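Local coordinates for protein fructosyl amine: oxygen oxidoreductase (Aspergillus fumigatus, PDB 3DJE) that oxidatively deglycates fructosyl amino acids with a bound flavin-adenine dinucleotide and molecular oxygen, as an amadoriase of the MSOX/MTOX family of flavoprotein oxidases, at residues G95-A100 against P255-I260; R186-I191 against G199-D204; K302-K307 against T428-R433; A26-T31 against I377-E382. All blocks are in the same frame, centred on the assembly; numbering follows the deposited sequence.

In the fold
The four contacts contrast core and periphery in one flavoenzyme chain. Contact 1 is buried and mainly apolar, a parallel strand pair beside the substrate pocket; contact 2, a partly buried antiparallel hairpin, gives its outer backbone edge to the adenine of FAD. Contact 3 lies at the surface, where two irregular segments are joined by amide and hydroxyl bonds and by water. Contact 4 is partly buried and charged, linking the ends of helices 16-27 and 373-382. No two contacts share a helix or strand. Contacts 1 and 2 lie on opposite sides of the chain's centre, about 42 Å apart between centres; both are nested within the loop closed by contact 4.

Contact 1: G95-A100 against P255-I260; sequences GLLMSA and PVIFNI
The ring of Phe258 receives the selenium of Met98, a selenomethionine, obliquely: SE lies 4.2 Å from the ring centroid and 29° off the ring normal, a Met-aromatic contact. Beyond the segments the same ring stacks with that of Phe264, and it touches the bound substrate analogue and Val54. The side chains of Met98 and Phe258 run side by side in the same direction. The Met98 chain is bent at chi2 and chi3, and its methyl CE meets Ile260 CG2 at 3.6 Å. On the same sheet face Leu96 CD1 packs on Val256 CG1 at 3.6 Å, while Leu97 and Ile257 meet on the opposite face.

The backbones of strands 96-100 and 256-259 run parallel, with Leu96 paired to Val256 and Met98 to Phe258. Leu97 N gives a nearly straight bond to Val256 O (2.8 Å, 176°), whereas the bonds from Phe258 N to Leu97 O and from Ser99 N to Phe258 O are weak. Phe258 O also accepts a hydrogen bond from Ser99 OG at 2.9 Å, beside the weak one from Ser99 N. Asn259 turns its OD1 to the amide of Glu261. The arrangement is a parallel pair within a mixed beta-sheet, one face of which carries Phe258 into the wall of the substrate-analogue pocket.

Contact 2: R186-I191 against G199-D204; sequences RVVTLI and GAVTAD. Unlike the reference sequence in segment 199-204: Ala203 (reference Gly). With FAD (flavin-adenine dinucleotide), chain C.
Val201 and Thr189 lie side by side and point the same way, Thr189 CG2 coming within 4.0 Å of Val201 CB, in a beta hairpin interrupted by a classic bulge. Val188 and Thr189 both sit opposite Val201: Val188 N binds Val201 O (2.8 Å), and Val201 N returns a bond to Thr189 O. Ile191 CG1 also meets Val201 CG2, extending the apolar patch.

The bulge shifts the pairing by one residue; on its N-terminal side, in the Val187-Thr202 pair, the side chains diverge. Val187 CG1 instead touches Ala200 CB at 3.9 Å. The Val188 branch CG1, anti to the carbonyl carbon, meets Ala203 CB at 3.7 Å; Ala203 differs here from the reference glycine. Gly199, with positive phi, packs against the side chain of Ile191, whose CD1 comes within 3.6 Å of Ala200 N.

The side chains of Val187 and Ala200 touch Val12 and Leu10 of strand 9-12, so the hairpin packs beside the Rossmann-type sheet of the FAD-binding domain. Thr202 OG1 is hydrogen-bonded to Trp208 NE1 of the third strand of this small sheet. The backbone of Val187 reads the adenine edge in both directions: its N donates to FAD N1A at 3.1 Å, and FAD N6A donates to Val187 O at 3.1 Å.

Contact 3: K302-K307 against T428-R433; sequences KTQIPK and TNVQYR
Gln304 and Thr428 carry this junction of two irregular segments, their side chains crossing obliquely. The glutamine chain is bent at chi2: CG is anti to the carbonyl carbon, and chi2 of -61° brings CD round toward the 428-433 backbone. There the terminal amide serves as a surrogate for a backbone peptide. Its OE1 accepts from Thr428 OG1 at 2.7 Å, in the carbonyl plane on a lone pair, and from Val430 N at 2.9 Å, with the donor tilted 18° from that plane. Its NE2 donates to Val430 O at 2.8 Å, so Gln304 grips both polar backbone atoms of one residue and its amide is fixed in rotation.

Thr428 OG1 stands between the backbone N and the carbonyl carbon (chi1 56°), where it donates a hydrogen bond to Gln304 OE1 while accepting one from Ile305 N at 3.0 Å. The backbone completes the bracket through Thr428 N and Ile305 O, 2.9 Å apart. The threonine methyl CG2 packs on Ile305 CG1 at 3.7 Å. Farther along, Thr303 OG1 approaches the edge of the Tyr432 ring near CE1, at 3.7 Å. Two waters bridge the segments, one between Thr303 O and Gln431 O, the other between Thr303 O and Val430 O.

Within the fold, this is a surface contact, with segment 428-433 in a loop after strand 419-420. Pro306 is the N-cap of helix 307-320, Ile305 packs on strands 232-242 and 331-339, and Arg433 is salt-bridged to Glu274 of strand 274-289.

Contact 4: A26-T31 against I377-E382; sequences ARRGYT and IVDAME
Arg28 reaches across to helix 373-382 and forms salt bridges with two carboxylates, those of Asp379 and Glu382. Asp379 OD1 is gripped end-on by both terminal nitrogens of Arg28, NH2 at 2.8 Å and NH1 at 3.1 Å, and lies close to the guanidinium plane. The group is nevertheless turned 64° from the carboxylate plane. NH2 also holds Glu382 OE1 at 2.8 Å, approaching it from above the carboxylate plane. Over one face of the guanidinium sits Val378 CG1, 3.4 Å above the plane and over its centre, an apolar cover on that face.

The other oxygen of Glu382, OE2, accepts a short hydrogen bond from Tyr30 OH at 2.5 Å, on the anti side of the carboxylate and at the edge of the tyrosine ring. A water bridges NE of Arg28 and this same OE2, closing a small ring of polar contacts.

Several features set these groups in place. The Arg28 chain bends at chi3 (68°), while the Glu382 chain is extended beyond CG and meets Tyr30 tip to tip. Gly29, at positive phi, is the C-prime residue of a Schellman motif ending helix 16-27, with Arg28 and Tyr30 on either side of it in sequence as the chain leaves the helix. Asn375 accepts a further bond from Arg28 NH1, Lys384 forms a second salt bridge to Glu382 OE1, and Lys5 makes a cation-pi contact with the Tyr30 ring.

With two acids round one arginine, and Lys384 as a second cation for Glu382, the carboxylates are probably both ionised, and the network ties the C-terminal ends of two helices by charge.

Contact 1: G95-A100 against P255-I260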
# COMPACT_ATOMS: atom_id res chain seq x y z
N GLY A 95 2.59 -4.80 -18.62
CA GLY A 95 2.30 -6.19 -18.35
C GLY A 95 2.91 -6.67 -17.03
O GLY A 95 3.71 -5.97 -16.38
N LEU A 96 2.52 -7.88 -16.64
CA LEU A 96 2.81 -8.40 -15.31
C LEU A 96 2.86 -9.92 -15.33
O LEU A 96 1.93 -10.56 -15.82
CB LEU A 96 1.70 -7.96 -14.35
CG LEU A 96 1.59 -8.65 -12.97
CD1 LEU A 96 2.80 -8.33 -12.12
CD2 LEU A 96 0.31 -8.20 -12.27
N LEU A 97 3.93 -10.47 -14.79
CA LEU A 97 4.04 -11.91 -14.57
C LEU A 97 3.63 -12.17 -13.13
O LEU A 97 4.19 -11.56 -12.22
CB LEU A 97 5.48 -12.39 -14.80
CG LEU A 97 5.71 -13.83 -14.31
CD1 LEU A 97 5.07 -14.80 -15.31
CD2 LEU A 97 7.16 -14.14 -14.07
N MSE A 98 2.67 -13.08 -12.93
CA MSE A 98 2.30 -13.56 -11.59
C MSE A 98 2.61 -15.06 -11.52
O MSE A 98 2.12 -15.83 -12.34
CB MSE A 98 0.81 -13.33 -11.35
CG MSE A 98 0.44 -11.86 -11.19
SE MSE A 98 1.20 -11.18 -9.56
CE MSE A 98 0.15 -12.22 -8.28
N SER A 99 3.41 -15.46 -10.54
CA SER A 99 3.92 -16.84 -10.49
C SER A 99 4.04 -17.35 -9.06
O SER A 99 3.92 -16.57 -8.11
CB SER A 99 5.27 -16.93 -11.20
OG SER A 99 6.22 -16.09 -10.57
N ALA A 100 4.26 -18.66 -8.92
CA ALA A 100 4.48 -19.30 -7.63
C ALA A 100 5.30 -20.56 -7.85
O ALA A 100 5.68 -20.86 -8.98
CB ALA A 100 3.15 -19.61 -6.93
N PRO A 255 8.32 -6.15 -18.20
CA PRO A 255 7.12 -6.27 -17.38
C PRO A 255 7.48 -6.40 -15.90
O PRO A 255 8.62 -6.70 -15.56
CB PRO A 255 6.48 -7.57 -17.88
CG PRO A 255 7.60 -8.36 -18.45
CD PRO A 255 8.55 -7.34 -19.05
N VAL A 256 6.50 -6.16 -15.03
CA VAL A 256 6.68 -6.44 -13.61
C VAL A 256 6.82 -7.95 -13.46
O VAL A 256 6.01 -8.70 -14.01
CB VAL A 256 5.48 -5.96 -12.79
CG1 VAL A 256 5.66 -6.29 -11.32
CG2 VAL A 256 5.28 -4.45 -13.01
N ILE A 257 7.85 -8.38 -12.74
CA ILE A 257 8.11 -9.81 -12.50
C ILE A 257 7.77 -10.10 -11.04
O ILE A 257 8.39 -9.53 -10.15
CB ILE A 257 9.59 -10.16 -12.79
CG1 ILE A 257 9.95 -9.81 -14.24
CG2 ILE A 257 9.89 -11.62 -12.43
CD1 ILE A 257 9.17 -10.58 -15.30
N PHE A 258 6.80 -10.98 -10.80
CA PHE A 258 6.24 -11.17 -9.46
C PHE A 258 6.05 -12.65 -9.17
O PHE A 258 5.40 -13.35 -9.94
CB PHE A 258 4.91 -10.41 -9.41
CG PHE A 258 4.43 -10.02 -8.02
CD1 PHE A 258 4.13 -8.69 -7.74
CD2 PHE A 258 4.19 -10.98 -7.03
CE1 PHE A 258 3.64 -8.29 -6.48
CE2 PHE A 258 3.71 -10.59 -5.75
CZ PHE A 258 3.43 -9.24 -5.48
N ASN A 259 6.68 -13.14 -8.11
CA ASN A 259 6.41 -14.50 -7.62
C ASN A 259 5.97 -14.36 -6.18
O ASN A 259 6.70 -13.80 -5.35
CB ASN A 259 7.66 -15.39 -7.75
CG ASN A 259 7.41 -16.82 -7.28
OD1 ASN A 259 7.03 -17.05 -6.13
ND2 ASN A 259 7.66 -17.79 -8.16
N ILE A 260 4.79 -14.89 -5.89
CA ILE A 260 4.15 -14.66 -4.60
C ILE A 260 4.82 -15.42 -3.45
O ILE A 260 4.45 -15.24 -2.29
CB ILE A 260 2.63 -14.92 -4.66
CG1 ILE A 260 2.33 -16.42 -4.83
CG2 ILE A 260 2.01 -14.10 -5.79
CD1 ILE A 260 0.85 -16.76 -4.73

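Contact 2: R186-I191 against G199-D204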
# COMPACT_ATOMS: atom_id res chain seq x y z
N ARG A 186 1.75 16.85 13.33
CA ARG A 186 1.74 15.60 14.07
C ARG A 186 0.57 15.58 15.04
O ARG A 186 0.61 16.25 16.09
CB ARG A 186 3.07 15.35 14.81
CG ARG A 186 3.02 14.11 15.71
CD ARG A 186 4.40 13.65 16.20
NE ARG A 186 5.11 12.88 15.17
CZ ARG A 186 4.79 11.65 14.78
NH1 ARG A 186 3.74 11.02 15.32
NH2 ARG A 186 5.51 11.04 13.83
N VAL A 187 -0.46 14.83 14.71
CA VAL A 187 -1.60 14.73 15.63
C VAL A 187 -1.18 13.94 16.86
O VAL A 187 -0.55 12.88 16.74
CB VAL A 187 -2.81 14.04 14.96
CG1 VAL A 187 -3.88 13.74 15.99
CG2 VAL A 187 -3.38 14.92 13.85
N VAL A 188 -1.53 14.45 18.04
CA VAL A 188 -1.19 13.76 19.30
C VAL A 188 -2.40 13.12 19.97
O VAL A 188 -2.25 12.18 20.76
CB VAL A 188 -0.44 14.65 20.32
CG1 VAL A 188 0.91 15.11 19.72
CG2 VAL A 188 -1.30 15.83 20.77
N THR A 189 -3.59 13.64 19.66
CA THR A 189 -4.85 13.02 20.08
C THR A 189 -5.99 13.56 19.26
O THR A 189 -5.92 14.67 18.76
CB THR A 189 -5.15 13.27 21.59
OG1 THR A 189 -6.31 12.52 21.98
CG2 THR A 189 -5.38 14.76 21.88
N LEU A 190 -7.03 12.75 19.07
CA LEU A 190 -8.29 13.31 18.61
C LEU A 190 -8.94 14.04 19.78
O LEU A 190 -8.58 13.82 20.96
CB LEU A 190 -9.21 12.18 18.09
CG LEU A 190 -8.63 11.34 16.93
CD1 LEU A 190 -9.59 10.20 16.57
CD2 LEU A 190 -8.34 12.22 15.71
N ILE A 191 -9.87 14.93 19.46
CA ILE A 191 -10.65 15.65 20.47
C ILE A 191 -11.90 14.85 20.80
O ILE A 191 -12.78 14.74 19.98
CB ILE A 191 -11.07 17.06 19.99
CG1 ILE A 191 -9.83 17.92 19.68
CG2 ILE A 191 -11.95 17.77 21.04
CD1 ILE A 191 -10.18 19.22 18.93
N GLY A 199 -12.45 16.82 16.29
CA GLY A 199 -11.25 17.28 15.57
C GLY A 199 -10.01 16.63 16.16
O GLY A 199 -10.06 15.49 16.64
N ALA A 200 -8.90 17.36 16.12
CA ALA A 200 -7.60 16.83 16.58
C ALA A 200 -6.74 17.91 17.21
O ALA A 200 -6.92 19.10 16.96
CB ALA A 200 -6.83 16.22 15.41
N VAL A 201 -5.78 17.46 18.01
CA VAL A 201 -4.77 18.38 18.57
C VAL A 201 -3.42 17.96 18.01
O VAL A 201 -3.09 16.76 18.02
CB VAL A 201 -4.72 18.30 20.10
CG1 VAL A 201 -3.69 19.29 20.66
CG2 VAL A 201 -6.10 18.56 20.70
N THR A 202 -2.64 18.93 17.54
CA THR A 202 -1.29 18.64 17.02
C THR A 202 -0.21 18.92 18.07
O THR A 202 -0.48 19.58 19.08
CB THR A 202 -1.00 19.39 15.70
OG1 THR A 202 -1.34 20.77 15.85
CG2 THR A 202 -1.85 18.80 14.57
N ALA A 203 1.00 18.40 17.83
CA ALA A 203 2.09 18.43 18.81
C ALA A 203 2.60 19.84 19.14
O ALA A 203 3.31 20.01 20.15
CB ALA A 203 3.24 17.58 18.33
N ASP A 204 2.30 20.81 18.27
CA ASP A 204 2.58 22.23 18.55
C ASP A 204 1.57 22.86 19.51
O ASP A 204 1.63 24.06 19.82
CB ASP A 204 2.66 23.06 17.25
CG ASP A 204 1.37 23.04 16.46
OD1 ASP A 204 0.49 22.19 16.77
OD2 ASP A 204 1.22 23.89 15.53
PA FAD C . -0.10 5.70 4.07
O1A FAD C . -0.01 6.06 2.65
O2A FAD C . 1.05 5.00 4.71
O5B FAD C . -0.43 7.07 4.80
C5B FAD C . -0.49 7.19 6.23
C4B FAD C . -0.21 8.66 6.56
O4B FAD C . -0.51 8.76 7.96
C3B FAD C . 1.31 8.91 6.40
O3B FAD C . 1.57 9.94 5.43
C2B FAD C . 1.71 9.34 7.82
O2B FAD C . 2.71 10.41 7.82
C1B FAD C . 0.35 9.75 8.43
N9A FAD C . 0.52 9.85 9.91
C8A FAD C . 1.21 9.03 10.73
N7A FAD C . 1.15 9.52 11.99
C5A FAD C . 0.42 10.64 11.96
C6A FAD C . 0.03 11.57 12.92
N6A FAD C . 0.42 11.43 14.21
N1A FAD C . -0.72 12.62 12.54
C2A FAD C . -1.11 12.78 11.27
N3A FAD C . -0.75 11.91 10.32
C4A FAD C . 0.01 10.84 10.65
N1 FAD C . -0.35 -1.48 -2.92
C2 FAD C . -0.69 -1.64 -4.26
O2 FAD C . -1.82 -1.35 -4.67
N3 FAD C . 0.25 -2.15 -5.15
C4 FAD C . 1.53 -2.51 -4.73
O4 FAD C . 2.35 -2.96 -5.54
C4X FAD C . 1.86 -2.36 -3.37
N5 FAD C . 3.13 -2.73 -2.91
C5X FAD C . 3.50 -2.41 -1.61
C6 FAD C . 4.83 -2.59 -1.24
C7 FAD C . 5.25 -2.24 0.04
C7M FAD C . 6.72 -2.49 0.40
C8 FAD C . 4.35 -1.68 0.94
C8M FAD C . 4.84 -1.22 2.34
C9 FAD C . 3.02 -1.49 0.56
C9A FAD C . 2.59 -1.84 -0.73
N10 FAD C . 1.25 -1.67 -1.14
C10 FAD C . 0.92 -1.85 -2.49
C1' FAD C . 0.21 -1.28 -0.18
C2' FAD C . -0.00 0.23 -0.22
O2' FAD C . 1.27 0.91 -0.31
C3' FAD C . -0.76 0.67 1.03
O3' FAD C . -1.88 -0.21 1.24
C4' FAD C . -1.30 2.09 0.91
O4' FAD C . -0.32 2.99 0.39
C5' FAD C . -1.74 2.57 2.30
O5' FAD C . -2.31 3.89 2.20
P FAD C . -2.77 4.66 3.53
O1P FAD C . -3.70 3.79 4.30
O2P FAD C . -3.21 6.00 3.07
O3P FAD C . -1.43 4.85 4.39

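Contact 3: K302-K307 against T428-R433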
# COMPACT_ATOMS: atom_id res chain seq x y z
N LYS A 302 12.27 3.32 9.53
CA LYS A 302 13.65 2.83 9.40
C LYS A 302 14.07 2.74 7.93
O LYS A 302 13.41 2.09 7.11
CB LYS A 302 13.85 1.49 10.12
CG LYS A 302 15.33 1.12 10.25
CD LYS A 302 15.68 0.58 11.62
CE LYS A 302 17.18 0.42 11.76
NZ LYS A 302 17.83 1.64 12.32
N THR A 303 15.16 3.42 7.62
CA THR A 303 15.69 3.45 6.27
C THR A 303 16.78 2.37 6.12
O THR A 303 17.87 2.62 5.59
CB THR A 303 16.17 4.89 5.91
OG1 THR A 303 15.19 5.84 6.35
CG2 THR A 303 16.30 5.03 4.43
N GLN A 304 16.44 1.17 6.57
CA GLN A 304 17.28 -0.02 6.42
C GLN A 304 16.30 -1.19 6.38
O GLN A 304 15.11 -1.04 6.65
CB GLN A 304 18.22 -0.23 7.62
CG GLN A 304 19.27 0.87 7.89
CD GLN A 304 20.26 1.09 6.75
OE1 GLN A 304 20.36 0.29 5.81
NE2 GLN A 304 20.99 2.20 6.82
N ILE A 305 16.81 -2.37 6.04
CA ILE A 305 16.01 -3.58 6.18
C ILE A 305 16.78 -4.60 7.03
O ILE A 305 18.00 -4.50 7.12
CB ILE A 305 15.61 -4.19 4.82
CG1 ILE A 305 16.84 -4.56 3.98
CG2 ILE A 305 14.70 -3.20 4.05
CD1 ILE A 305 16.50 -5.40 2.76
N PRO A 306 16.07 -5.57 7.65
CA PRO A 306 16.77 -6.65 8.37
C PRO A 306 17.73 -7.40 7.46
O PRO A 306 17.44 -7.58 6.27
CB PRO A 306 15.63 -7.58 8.80
CG PRO A 306 14.43 -6.66 8.90
CD PRO A 306 14.61 -5.73 7.74
N LYS A 307 18.86 -7.87 8.00
CA LYS A 307 19.81 -8.63 7.20
C LYS A 307 19.18 -9.88 6.58
O LYS A 307 19.52 -10.24 5.46
CB LYS A 307 21.07 -8.96 8.01
CG LYS A 307 21.98 -7.75 8.22
CD LYS A 307 23.04 -7.62 7.13
CE LYS A 307 24.30 -8.42 7.47
NZ LYS A 307 25.41 -8.20 6.50
N THR A 428 20.73 -3.74 7.62
CA THR A 428 21.64 -3.25 6.57
C THR A 428 22.29 -1.90 6.94
O THR A 428 21.89 -1.26 7.92
CB THR A 428 20.90 -3.14 5.21
OG1 THR A 428 19.75 -2.29 5.37
CG2 THR A 428 20.45 -4.51 4.73
N ASN A 429 23.28 -1.48 6.16
CA ASN A 429 24.04 -0.25 6.39
C ASN A 429 24.06 0.62 5.14
O ASN A 429 25.10 1.18 4.75
CB ASN A 429 25.48 -0.60 6.84
CG ASN A 429 26.36 0.64 7.05
OD1 ASN A 429 25.96 1.62 7.70
ND2 ASN A 429 27.57 0.61 6.48
N VAL A 430 22.90 0.75 4.52
CA VAL A 430 22.76 1.49 3.27
C VAL A 430 22.72 3.00 3.55
O VAL A 430 22.23 3.43 4.60
CB VAL A 430 21.50 1.03 2.49
CG1 VAL A 430 21.43 1.71 1.13
CG2 VAL A 430 21.51 -0.49 2.31
N GLN A 431 23.25 3.78 2.61
CA GLN A 431 23.21 5.24 2.67
C GLN A 431 21.78 5.77 2.90
O GLN A 431 20.82 5.25 2.33
CB GLN A 431 23.73 5.81 1.35
CG GLN A 431 23.79 7.32 1.30
CD GLN A 431 25.01 7.86 2.00
OE1 GLN A 431 24.91 8.42 3.09
NE2 GLN A 431 26.18 7.68 1.39
N TYR A 432 21.66 6.79 3.75
CA TYR A 432 20.38 7.43 4.00
C TYR A 432 19.98 8.32 2.82
O TYR A 432 20.83 8.96 2.19
CB TYR A 432 20.40 8.25 5.29
CG TYR A 432 19.14 9.05 5.54
CD1 TYR A 432 17.98 8.42 5.99
CD2 TYR A 432 19.10 10.43 5.31
CE1 TYR A 432 16.80 9.14 6.21
CE2 TYR A 432 17.93 11.16 5.54
CZ TYR A 432 16.79 10.50 5.99
OH TYR A 432 15.63 11.20 6.22
N ARG A 433 18.68 8.34 2.55
CA ARG A 433 18.06 9.24 1.60
C ARG A 433 16.77 9.70 2.23
O ARG A 433 16.04 8.89 2.81
CB ARG A 433 17.78 8.52 0.28
CG ARG A 433 17.06 9.37 -0.78
CD ARG A 433 16.74 8.51 -2.00
NE ARG A 433 17.96 7.98 -2.62
CZ ARG A 433 18.00 7.02 -3.54
NH1 ARG A 433 16.87 6.47 -3.99
NH2 ARG A 433 19.17 6.61 -4.03
O HOH W 1 18.76 3.17 2.75
O HOH W 2 19.77 4.78 5.67

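Contact 4: A26-T31 against I377-E382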
# COMPACT_ATOMS: atom_id res chain seq x y z
N ALA A 26 -12.34 18.07 -2.64
CA ALA A 26 -12.15 19.29 -3.43
C ALA A 26 -12.93 19.20 -4.74
O ALA A 26 -13.62 20.15 -5.13
CB ALA A 26 -10.67 19.53 -3.71
N ARG A 27 -12.85 18.04 -5.40
CA ARG A 27 -13.60 17.87 -6.67
C ARG A 27 -15.11 17.95 -6.48
O ARG A 27 -15.83 18.37 -7.39
CB ARG A 27 -13.24 16.56 -7.36
CG ARG A 27 -11.84 16.57 -7.91
CD ARG A 27 -11.56 15.23 -8.59
NE ARG A 27 -10.32 15.26 -9.34
CZ ARG A 27 -9.86 14.22 -10.04
NH1 ARG A 27 -10.55 13.08 -10.08
NH2 ARG A 27 -8.71 14.33 -10.71
N ARG A 28 -15.57 17.56 -5.30
CA ARG A 28 -16.99 17.53 -5.01
C ARG A 28 -17.51 18.84 -4.41
O ARG A 28 -18.67 18.93 -4.03
CB ARG A 28 -17.35 16.28 -4.20
CG ARG A 28 -17.19 15.02 -5.06
CD ARG A 28 -17.08 13.73 -4.28
NE ARG A 28 -18.32 13.37 -3.59
CZ ARG A 28 -18.65 12.12 -3.26
NH1 ARG A 28 -17.86 11.11 -3.57
NH2 ARG A 28 -19.78 11.89 -2.62
N GLY A 29 -16.63 19.84 -4.38
CA GLY A 29 -17.04 21.21 -4.07
C GLY A 29 -16.73 21.71 -2.68
O GLY A 29 -17.01 22.88 -2.38
N TYR A 30 -16.17 20.85 -1.83
CA TYR A 30 -15.86 21.29 -0.46
C TYR A 30 -14.71 22.28 -0.45
O TYR A 30 -13.71 22.08 -1.15
CB TYR A 30 -15.58 20.09 0.44
CG TYR A 30 -16.80 19.23 0.67
CD1 TYR A 30 -17.68 19.51 1.74
CD2 TYR A 30 -17.11 18.16 -0.16
CE1 TYR A 30 -18.80 18.73 1.97
CE2 TYR A 30 -18.23 17.36 0.07
CZ TYR A 30 -19.08 17.65 1.14
OH TYR A 30 -20.21 16.88 1.36
N THR A 31 -14.83 23.34 0.36
CA THR A 31 -13.89 24.45 0.28
C THR A 31 -13.16 24.77 1.58
O THR A 31 -12.41 25.76 1.64
CB THR A 31 -14.60 25.74 -0.15
OG1 THR A 31 -15.61 26.04 0.82
CG2 THR A 31 -15.25 25.58 -1.50
N ILE A 377 -14.61 7.08 0.38
CA ILE A 377 -14.47 7.63 1.73
C ILE A 377 -15.40 8.85 1.91
O ILE A 377 -16.04 9.02 2.96
CB ILE A 377 -12.98 7.97 2.04
CG1 ILE A 377 -12.12 6.68 2.06
CG2 ILE A 377 -12.88 8.75 3.37
CD1 ILE A 377 -10.62 6.92 1.94
N VAL A 378 -15.47 9.69 0.88
CA VAL A 378 -16.44 10.82 0.90
C VAL A 378 -17.88 10.27 0.92
O VAL A 378 -18.72 10.77 1.65
CB VAL A 378 -16.20 11.82 -0.24
CG1 VAL A 378 -17.26 12.95 -0.21
CG2 VAL A 378 -14.81 12.45 -0.09
N ASP A 379 -18.16 9.24 0.12
CA ASP A 379 -19.47 8.61 0.15
C ASP A 379 -19.85 8.15 1.57
O ASP A 379 -20.99 8.31 2.00
CB ASP A 379 -19.53 7.44 -0.81
CG ASP A 379 -19.68 7.87 -2.27
OD1 ASP A 379 -19.95 9.07 -2.56
OD2 ASP A 379 -19.55 6.98 -3.14
N ALA A 380 -18.88 7.61 2.30
CA ALA A 380 -19.13 7.18 3.67
C ALA A 380 -19.55 8.37 4.53
O ALA A 380 -20.52 8.28 5.29
CB ALA A 380 -17.92 6.47 4.25
N MSE A 381 -18.84 9.49 4.41
CA MSE A 381 -19.20 10.68 5.17
C MSE A 381 -20.63 11.11 4.84
O MSE A 381 -21.42 11.41 5.73
CB MSE A 381 -18.24 11.85 4.92
CG MSE A 381 -18.53 13.05 5.82
SE MSE A 381 -17.88 14.79 5.20
CE MSE A 381 -18.57 14.81 3.39
N GLU A 382 -20.95 11.09 3.55
CA GLU A 382 -22.24 11.60 3.06
C GLU A 382 -23.39 10.60 3.16
O GLU A 382 -24.54 10.95 2.91
CB GLU A 382 -22.09 12.09 1.62
CG GLU A 382 -21.16 13.28 1.46
CD GLU A 382 -21.09 13.79 0.03
OE1 GLU A 382 -21.56 13.09 -0.88
OE2 GLU A 382 -20.52 14.89 -0.19
O HOH W 3 -20.44 15.23 -2.80